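PDB 4EUO: ABC transporter, substrate binding protein (Polyamine) from Agrobacterium tumefaciens, which binds gamma-aminobutyric acid (GABA) in the periplasm and probably delivers it to an ABC transporter for uptake. Local coordinates for residues Q184-I189 with G202-L207; S6-T11 with S198-R203. All coordinates share one frame; numbering follows the deposited sequence.

Interaction 1 of 2, residues Q184-I189 with G202-L207; sequences QSQQLI and GRMTAL. With ABU (gamma-amino-butanoic acid), chain E.
Gln186 reaches across from helix 182-190 to Arg203 on helix 201-209, joining two neighbouring helices of one lobe of a periplasmic binding protein; the arginine at the same time holds the carboxylate of the bound gamma-amino-butanoic acid. The axes of the short helix segments pass 9.9 Å apart. Extended beyond CG, Gln186 brings CD to 3.5 Å from Arg203 CD. The two side chains cross at about a right angle, amide and guanidinium planes 81° apart. Glutamine suits the place because its amide both accepts and donates: OE1 lies in the guanidinium plane and accepts from Arg203 NH1 at 3.3 Å, while NH1 stands above the plane of the amide carbonyl. NE2 gives a 3.0 Å bond to a lone pair of Arg203 O, which also accepts from Leu207 N within its helix, and NE2 is hydrogen-bonded as well to Thr11 OG1 of helix 10-28. Held at both ends, the amide is fixed in rotation and in turn steadies the arginine as a second-shell residue. The small methyl of Ala206 fits beside NE2. Around this polar pair lie apolar contacts: Leu207 sets CG and CD2 against Gln186 CB, and the flexible thioether of Met204 bends back so that CE meets Ile189 CG1. Ser185, small enough to sit near Arg203 CB, turns its hydroxyl to Gly182 O in its own helix. On the ligand side, Arg203 NE meets ABU O at 2.9 Å and NH2 meets ABU OXT at 2.8 Å, the latter bond nearly straight at 174°.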
ATOM      1  N   GLN A 184      -9.352  -3.693   8.984  1.00  9.37           N
ATOM      2  CA  GLN A 184     -10.500  -4.494   8.568  1.00 10.12           C
ATOM      3  C   GLN A 184     -10.052  -5.728   7.805  1.00 11.44           C
ATOM      4  O   GLN A 184     -10.643  -6.803   8.009  1.00 11.23           O
ATOM      5  CB  GLN A 184     -11.477  -3.684   7.737  1.00 11.15           C
ATOM      6  CG  GLN A 184     -12.663  -4.524   7.288  1.00 13.70           C
ATOM      7  CD  GLN A 184     -13.771  -3.682   6.785  1.00 13.82           C
ATOM      8  OE1 GLN A 184     -13.587  -2.746   6.019  1.00 12.58           O
ATOM      9  NE2 GLN A 184     -14.992  -4.079   7.134  1.00 20.27           N
ATOM     10  N   SER A 185      -8.987  -5.626   6.950  1.00  9.82           N
ATOM     11  CA  SER A 185      -8.527  -6.841   6.290  1.00  9.48           C
ATOM     12  C   SER A 185      -8.031  -7.856   7.290  1.00 10.45           C
ATOM     13  O   SER A 185      -8.286  -9.061   7.138  1.00 10.84           O
ATOM     14  CB  SER A 185      -7.454  -6.543   5.251  1.00 10.75           C
ATOM     15  OG  SER A 185      -6.190  -6.232   5.825  1.00  9.58           O
ATOM     16  N   GLN A 186      -7.354  -7.366   8.343  1.00  9.88           N
ATOM     17  CA  GLN A 186      -6.854  -8.256   9.379  1.00  9.64           C
ATOM     18  C   GLN A 186      -7.998  -8.906  10.159  1.00 11.58           C
ATOM     19  O   GLN A 186      -7.956 -10.107  10.420  1.00 11.09           O
ATOM     20  CB  GLN A 186      -5.945  -7.461  10.314  1.00 10.25           C
ATOM     21  CG  GLN A 186      -4.619  -7.060   9.621  1.00  9.27           C
ATOM     22  CD  GLN A 186      -3.882  -6.050  10.422  1.00  9.29           C
ATOM     23  OE1 GLN A 186      -4.394  -4.941  10.747  1.00  9.79           O
ATOM     24  NE2 GLN A 186      -2.607  -6.329  10.702  1.00  9.55           N
ATOM     25  N   GLN A 187      -9.041  -8.124  10.477  1.00 10.54           N
ATOM     26  CA  GLN A 187     -10.210  -8.685  11.188  1.00 10.52           C
ATOM     27  C   GLN A 187     -10.882  -9.750  10.336  1.00 12.63           C
ATOM     28  O   GLN A 187     -11.233 -10.801  10.868  1.00 13.28           O
ATOM     29  CB  GLN A 187     -11.197  -7.538  11.466  1.00 11.64           C
ATOM     30  CG  GLN A 187     -12.507  -7.960  12.182  1.00 15.85           C
ATOM     31  CD  GLN A 187     -13.592  -8.323  11.145  1.00 32.94           C
ATOM     32  OE1 GLN A 187     -14.129  -9.434  11.135  1.00 33.68           O
ATOM     33  NE2 GLN A 187     -13.907  -7.427  10.202  1.00 26.09           N
ATOM     34  N   LEU A 188     -11.113  -9.475   9.050  1.00 11.31           N
ATOM     35  CA  LEU A 188     -11.794 -10.420   8.194  1.00 10.85           C
ATOM     36  C   LEU A 188     -11.061 -11.739   8.086  1.00 12.49           C
ATOM     37  O   LEU A 188     -11.702 -12.800   8.192  1.00 12.72           O
ATOM     38  CB  LEU A 188     -12.042  -9.813   6.814  1.00 10.59           C
ATOM     39  CG  LEU A 188     -13.100  -8.726   6.786  1.00 12.12           C
ATOM     40  CD1 LEU A 188     -13.093  -7.991   5.462  1.00 11.82           C
ATOM     41  CD2 LEU A 188     -14.498  -9.288   7.089  1.00 13.23           C
ATOM     42  N   ILE A 189      -9.730 -11.712   7.907  1.00 10.63           N
ATOM     43  CA  ILE A 189      -8.945 -12.927   7.823  1.00 10.65           C
ATOM     44  C   ILE A 189      -8.943 -13.621   9.195  1.00 13.46           C
ATOM     45  O   ILE A 189      -9.276 -14.816   9.278  1.00 14.13           O
ATOM     46  CB  ILE A 189      -7.486 -12.625   7.352  1.00 11.41           C
ATOM     47  CG1 ILE A 189      -7.427 -11.977   5.940  1.00 10.56           C
ATOM     48  CG2 ILE A 189      -6.621 -13.884   7.478  1.00 13.30           C
ATOM     49  CD1 ILE A 189      -7.878 -12.918   4.803  1.00 12.91           C
ATOM     50  N   GLY A 202       2.218  -6.818   4.637  1.00  8.49           N
ATOM     51  CA  GLY A 202       2.641  -6.460   5.976  1.00  9.51           C
ATOM     52  C   GLY A 202       1.531  -6.626   6.992  1.00 10.00           C
ATOM     53  O   GLY A 202       1.809  -6.848   8.180  1.00 10.14           O
ATOM     54  N   ARG A 203       0.265  -6.589   6.563  1.00  8.69           N
ATOM     55  CA  ARG A 203      -0.832  -6.807   7.510  1.00  8.49           C
ATOM     56  C   ARG A 203      -0.851  -8.261   7.976  1.00 10.14           C
ATOM     57  O   ARG A 203      -1.252  -8.524   9.118  1.00  9.91           O
ATOM     58  CB  ARG A 203      -2.149  -6.426   6.869  1.00  8.55           C
ATOM     59  CG  ARG A 203      -2.249  -4.935   6.578  1.00  8.98           C
ATOM     60  CD  ARG A 203      -2.480  -4.140   7.866  1.00  9.11           C
ATOM     61  NE  ARG A 203      -2.311  -2.704   7.621  1.00  8.95           N
ATOM     62  CZ  ARG A 203      -2.721  -1.757   8.458  1.00  8.79           C
ATOM     63  NH1 ARG A 203      -3.368  -2.081   9.568  1.00  8.52           N
ATOM     64  NH2 ARG A 203      -2.561  -0.474   8.152  1.00  8.74           N
ATOM     65  N   MET A 204      -0.380  -9.192   7.129  1.00  8.56           N
ATOM     66  CA  MET A 204      -0.270 -10.600   7.522  1.00  9.31           C
ATOM     67  C   MET A 204       0.945 -10.776   8.438  1.00 11.16           C
ATOM     68  O   MET A 204       0.832 -11.479   9.453  1.00 11.63           O
ATOM     69  CB  MET A 204      -0.156 -11.494   6.287  1.00 10.47           C
ATOM     70  CG  MET A 204      -1.371 -11.424   5.361  1.00 11.78           C
ATOM     71  SD  MET A 204      -2.955 -11.847   6.145  1.00 12.72           S
ATOM     72  CE  MET A 204      -3.635 -10.174   6.561  1.00 13.24           C
ATOM     73  N   THR A 205       2.066 -10.092   8.152  1.00  9.58           N
ATOM     74  CA  THR A 205       3.222 -10.111   9.048  1.00  9.42           C
ATOM     75  C   THR A 205       2.774  -9.631  10.432  1.00 11.39           C
ATOM     76  O   THR A 205       3.131 -10.254  11.449  1.00 11.82           O
ATOM     77  CB  THR A 205       4.308  -9.180   8.521  1.00 10.57           C
ATOM     78  OG1 THR A 205       4.754  -9.728   7.278  1.00 12.54           O
ATOM     79  CG2 THR A 205       5.490  -9.051   9.477  1.00 12.95           C
ATOM     80  N   ALA A 206       1.981  -8.547  10.505  1.00  9.95           N
ATOM     81  CA  ALA A 206       1.548  -8.031  11.818  1.00  9.65           C
ATOM     82  C   ALA A 206       0.655  -8.989  12.547  1.00 11.75           C
ATOM     83  O   ALA A 206       0.791  -9.134  13.774  1.00 11.16           O
ATOM     84  CB  ALA A 206       0.880  -6.694  11.641  1.00 10.49           C
ATOM     85  N   LEU A 207      -0.252  -9.666  11.845  1.00  9.43           N
ATOM     86  CA  LEU A 207      -1.100 -10.660  12.492  1.00 10.70           C
ATOM     87  C   LEU A 207      -0.232 -11.752  13.101  1.00 13.44           C
ATOM     88  O   LEU A 207      -0.428 -12.110  14.268  1.00 13.25           O
ATOM     89  CB  LEU A 207      -2.070 -11.298  11.508  1.00 10.70           C
ATOM     90  CG  LEU A 207      -3.365 -10.546  11.267  1.00 13.35           C
ATOM     91  CD1 LEU A 207      -4.177 -11.211  10.166  1.00 13.44           C
ATOM     92  CD2 LEU A 207      -4.225 -10.421  12.561  1.00 12.67           C
TER
HETATM   93  N   ABU E 404      -1.195   1.420   0.670  1.00 15.93           N
HETATM   94  CD  ABU E 404      -0.578   0.328   1.433  1.00 11.32           C
HETATM   95  CB  ABU E 404      -0.895   0.426   2.905  1.00 11.35           C
HETATM   96  CG  ABU E 404      -0.221  -0.686   3.632  1.00 11.20           C
HETATM   97  C   ABU E 404      -0.553  -0.803   5.105  1.00  9.76           C
HETATM   98  O   ABU E 404      -0.284  -1.959   5.706  1.00  9.30           O
HETATM   99  OXT ABU E 404      -1.198   0.126   5.768  1.00  9.40           O

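Interaction 2 of 2, residues S6-T11 with S198-R203; sequences SSWGGT and SVWNGR. With ABU (gamma-amino-butanoic acid), chain E.
Trp200, the last residue of strand 196-200, meets Trp8 through an offset edge-to-face pair: its edge is directed at the face of Trp8, the six-membered rings 5.7 Å apart between centroids and their planes at 74°. The nearest atoms are Trp200 CH2 and Trp8 CE3, 3.8 Å apart. Tryptophan suits both places, since its broad ring can touch the other ring and the ligand together. The indole of Trp200 lies flat against the ligand's aliphatic chain, with ABU CB 3.3 Å above the plane and over its centre, a CH-pi type of contact. Trp8 presents a face to the same chain, while its NE1 is hydrogen-bonded to Asp58. At Gly202 the chain has entered helix 201-209, and its carbonyl O takes a weak bond from a water that also pairs with Thr11 OG1. Arg203 follows, its N bonded to Trp200 O across the turn from strand to helix. Besides its grip on the carboxylate, its NH2 gives a 3.0 Å bond to Gly9 O, which is tilted 28° from the guanidinium plane, and a weak one to Trp8 O. A second water accepts a weak bond from NH1 and donates to Trp8 O, 2.9 Å away. Both Gly9 and Gly10 have positive phi, which glycine adopts readily, and at Gly10 a CB would come too close to Arg203 NH1. Thr11 brings OG1 to 3.7 Å from Arg203 NH1, a contact without a direct bond. Aromatic walls round the ligand's carbon chain and an arginine on its carboxylate form the GABA site of this class D periplasmic binding protein, in the cleft between its lobes.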
ATOM      1  N   SER A   6       0.111  11.562   8.632  1.00 10.75           N
ATOM      2  CA  SER A   6      -1.069  10.740   8.376  1.00 10.53           C
ATOM      3  C   SER A   6      -0.677   9.487   7.624  1.00 10.92           C
ATOM      4  O   SER A   6       0.049   9.556   6.630  1.00 10.20           O
ATOM      5  CB  SER A   6      -2.082  11.508   7.534  1.00 10.98           C
ATOM      6  OG  SER A   6      -3.184  10.685   7.171  1.00 14.60           O
ATOM      7  N   SER A   7      -1.191   8.349   8.065  1.00  9.77           N
ATOM      8  CA  SER A   7      -0.927   7.074   7.395  1.00  9.43           C
ATOM      9  C   SER A   7      -2.150   6.166   7.527  1.00  9.97           C
ATOM     10  O   SER A   7      -3.261   6.653   7.763  1.00  9.93           O
ATOM     11  CB  SER A   7       0.398   6.468   7.861  1.00  9.89           C
ATOM     12  OG  SER A   7       0.734   5.355   7.046  1.00 10.65           O
ATOM     13  N   TRP A   8      -1.967   4.862   7.353  1.00  8.78           N
ATOM     14  CA  TRP A   8      -3.042   3.938   7.149  1.00  9.19           C
ATOM     15  C   TRP A   8      -3.547   3.277   8.411  1.00 10.31           C
ATOM     16  O   TRP A   8      -4.341   2.336   8.330  1.00  9.95           O
ATOM     17  CB  TRP A   8      -2.571   2.902   6.093  1.00 10.35           C
ATOM     18  CG  TRP A   8      -2.279   3.582   4.788  1.00 10.76           C
ATOM     19  CD1 TRP A   8      -1.103   4.171   4.412  1.00 12.99           C
ATOM     20  CD2 TRP A   8      -3.213   3.850   3.741  1.00 11.24           C
ATOM     21  NE1 TRP A   8      -1.252   4.799   3.201  1.00 12.59           N
ATOM     22  CE2 TRP A   8      -2.544   4.637   2.769  1.00 13.06           C
ATOM     23  CE3 TRP A   8      -4.576   3.548   3.548  1.00 13.34           C
ATOM     24  CZ2 TRP A   8      -3.166   5.061   1.588  1.00 13.99           C
ATOM     25  CZ3 TRP A   8      -5.200   4.003   2.389  1.00 16.80           C
ATOM     26  CH2 TRP A   8      -4.489   4.721   1.412  1.00 17.33           C
ATOM     27  N   GLY A   9      -3.099   3.775   9.551  1.00 10.36           N
ATOM     28  CA  GLY A   9      -3.568   3.300  10.841  1.00  9.95           C
ATOM     29  C   GLY A   9      -3.017   1.954  11.232  1.00 10.51           C
ATOM     30  O   GLY A   9      -2.246   1.312  10.498  1.00 10.51           O
ATOM     31  N   GLY A  10      -3.434   1.540  12.411  1.00 10.30           N
ATOM     32  CA  GLY A  10      -3.158   0.209  12.930  1.00 10.56           C
ATOM     33  C   GLY A  10      -1.701  -0.136  13.000  1.00 10.38           C
ATOM     34  O   GLY A  10      -0.856   0.705  13.275  1.00 11.21           O
ATOM     35  N   THR A  11      -1.426  -1.405  12.717  1.00  9.81           N
ATOM     36  CA  THR A  11      -0.087  -1.958  12.870  1.00  9.77           C
ATOM     37  C   THR A  11       0.931  -1.299  12.019  1.00 10.23           C
ATOM     38  O   THR A  11       2.077  -1.112  12.426  1.00 10.85           O
ATOM     39  CB  THR A  11      -0.105  -3.467  12.760  1.00 11.20           C
ATOM     40  OG1 THR A  11      -0.811  -3.848  11.572  1.00 10.48           O
ATOM     41  CG2 THR A  11      -0.770  -4.117  13.965  1.00 11.50           C
ATOM     42  N   SER A 198      -7.088 -11.108  -0.987  1.00  8.81           N
ATOM     43  CA  SER A 198      -5.936 -10.332  -1.468  1.00  8.22           C
ATOM     44  C   SER A 198      -5.695  -9.183  -0.502  1.00  9.40           C
ATOM     45  O   SER A 198      -6.549  -8.303  -0.378  1.00  8.75           O
ATOM     46  CB  SER A 198      -6.207  -9.796  -2.853  1.00  9.49           C
ATOM     47  OG  SER A 198      -5.085  -8.997  -3.206  1.00 10.11           O
ATOM     48  N   VAL A 199      -4.577  -9.210   0.203  1.00  7.98           N
ATOM     49  CA  VAL A 199      -4.314  -8.281   1.290  1.00  8.27           C
ATOM     50  C   VAL A 199      -2.914  -7.714   1.206  1.00  9.46           C
ATOM     51  O   VAL A 199      -2.029  -8.280   0.548  1.00  9.16           O
ATOM     52  CB  VAL A 199      -4.492  -9.004   2.671  1.00 10.09           C
ATOM     53  CG1 VAL A 199      -5.944  -9.474   2.845  1.00 10.67           C
ATOM     54  CG2 VAL A 199      -3.558 -10.206   2.774  1.00 10.84           C
ATOM     55  N   TRP A 200      -2.677  -6.602   1.913  1.00  8.56           N
ATOM     56  CA  TRP A 200      -1.354  -6.002   1.996  1.00  8.52           C
ATOM     57  C   TRP A 200      -0.466  -6.958   2.773  1.00  9.47           C
ATOM     58  O   TRP A 200      -0.842  -7.392   3.875  1.00  9.11           O
ATOM     59  CB  TRP A 200      -1.436  -4.648   2.699  1.00  8.00           C
ATOM     60  CG  TRP A 200      -2.172  -3.576   1.967  1.00  7.58           C
ATOM     61  CD1 TRP A 200      -2.152  -3.335   0.628  1.00  9.26           C
ATOM     62  CD2 TRP A 200      -2.939  -2.520   2.557  1.00  7.21           C
ATOM     63  NE1 TRP A 200      -2.887  -2.193   0.334  1.00  8.74           N
ATOM     64  CE2 TRP A 200      -3.366  -1.667   1.508  1.00  8.24           C
ATOM     65  CE3 TRP A 200      -3.306  -2.206   3.875  1.00  8.16           C
ATOM     66  CZ2 TRP A 200      -4.159  -0.533   1.736  1.00  8.03           C
ATOM     67  CZ3 TRP A 200      -4.042  -1.051   4.109  1.00  8.91           C
ATOM     68  CH2 TRP A 200      -4.484  -0.244   3.044  1.00  8.63           C
ATOM     69  N   ASN A 201       0.740  -7.272   2.248  1.00  8.71           N
ATOM     70  CA  ASN A 201       1.537  -8.321   2.874  1.00  8.97           C
ATOM     71  C   ASN A 201       1.895  -8.054   4.325  1.00  9.20           C
ATOM     72  O   ASN A 201       1.877  -8.976   5.156  1.00  9.05           O
ATOM     73  CB  ASN A 201       2.769  -8.644   2.033  1.00  8.60           C
ATOM     74  CG  ASN A 201       3.838  -7.575   2.089  1.00  8.55           C
ATOM     75  OD1 ASN A 201       3.755  -6.538   1.403  1.00  9.43           O
ATOM     76  ND2 ASN A 201       4.836  -7.782   2.951  1.00  9.35           N
ATOM     77  N   GLY A 202       2.218  -6.818   4.637  1.00  8.49           N
ATOM     78  CA  GLY A 202       2.641  -6.460   5.976  1.00  9.51           C
ATOM     79  C   GLY A 202       1.531  -6.626   6.992  1.00 10.00           C
ATOM     80  O   GLY A 202       1.809  -6.848   8.180  1.00 10.14           O
ATOM     81  N   ARG A 203       0.265  -6.589   6.563  1.00  8.69           N
ATOM     82  CA  ARG A 203      -0.832  -6.807   7.510  1.00  8.49           C
ATOM     83  C   ARG A 203      -0.851  -8.261   7.976  1.00 10.14           C
ATOM     84  O   ARG A 203      -1.252  -8.524   9.118  1.00  9.91           O
ATOM     85  CB  ARG A 203      -2.149  -6.426   6.869  1.00  8.55           C
ATOM     86  CG  ARG A 203      -2.249  -4.935   6.578  1.00  8.98           C
ATOM     87  CD  ARG A 203      -2.480  -4.140   7.866  1.00  9.11           C
ATOM     88  NE  ARG A 203      -2.311  -2.704   7.621  1.00  8.95           N
ATOM     89  CZ  ARG A 203      -2.721  -1.757   8.458  1.00  8.79           C
ATOM     90  NH1 ARG A 203      -3.368  -2.081   9.568  1.00  8.52           N
ATOM     91  NH2 ARG A 203      -2.561  -0.474   8.152  1.00  8.74           N
TER
HETATM   92  N   ABU E 404      -1.195   1.420   0.670  1.00 15.93           N
HETATM   93  CD  ABU E 404      -0.578   0.328   1.433  1.00 11.32           C
HETATM   94  CB  ABU E 404      -0.895   0.426   2.905  1.00 11.35           C
HETATM   95  CG  ABU E 404      -0.221  -0.686   3.632  1.00 11.20           C
HETATM   96  C   ABU E 404      -0.553  -0.803   5.105  1.00  9.76           C
HETATM   97  O   ABU E 404      -0.284  -1.959   5.706  1.00  9.30           O
HETATM   98  OXT ABU E 404      -1.198   0.126   5.768  1.00  9.40           O
HETATM   99  O   HOH W   1      -5.360   0.054   9.862  1.00 12.03           O
HETATM  100  O   HOH W   2       0.679  -3.965   9.351  1.00 11.00           O

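In the fold
From the N terminus, the chain leaves strand 3-6 and passes through residues 6-11 into helix 10-28. Interaction 2 closes a loop of 186 intervening residues, joining this early turn to the junction of strand 196-200 and helix 201-209 across the ligand cleft. Interaction 1 closes a loop of only 12 residues, tying helix 182-190 to helix 201-209 around strand 196-200. The two loops cross: residues 184-189 fall within the long one, residues 204-207 lie beyond its end, and Gly202 and Arg203 are shared. A probable hydrogen bond between Gln186 and Thr11 joins the contacts, whose centres lie about 8 Å apart, and both touch the bound ligand.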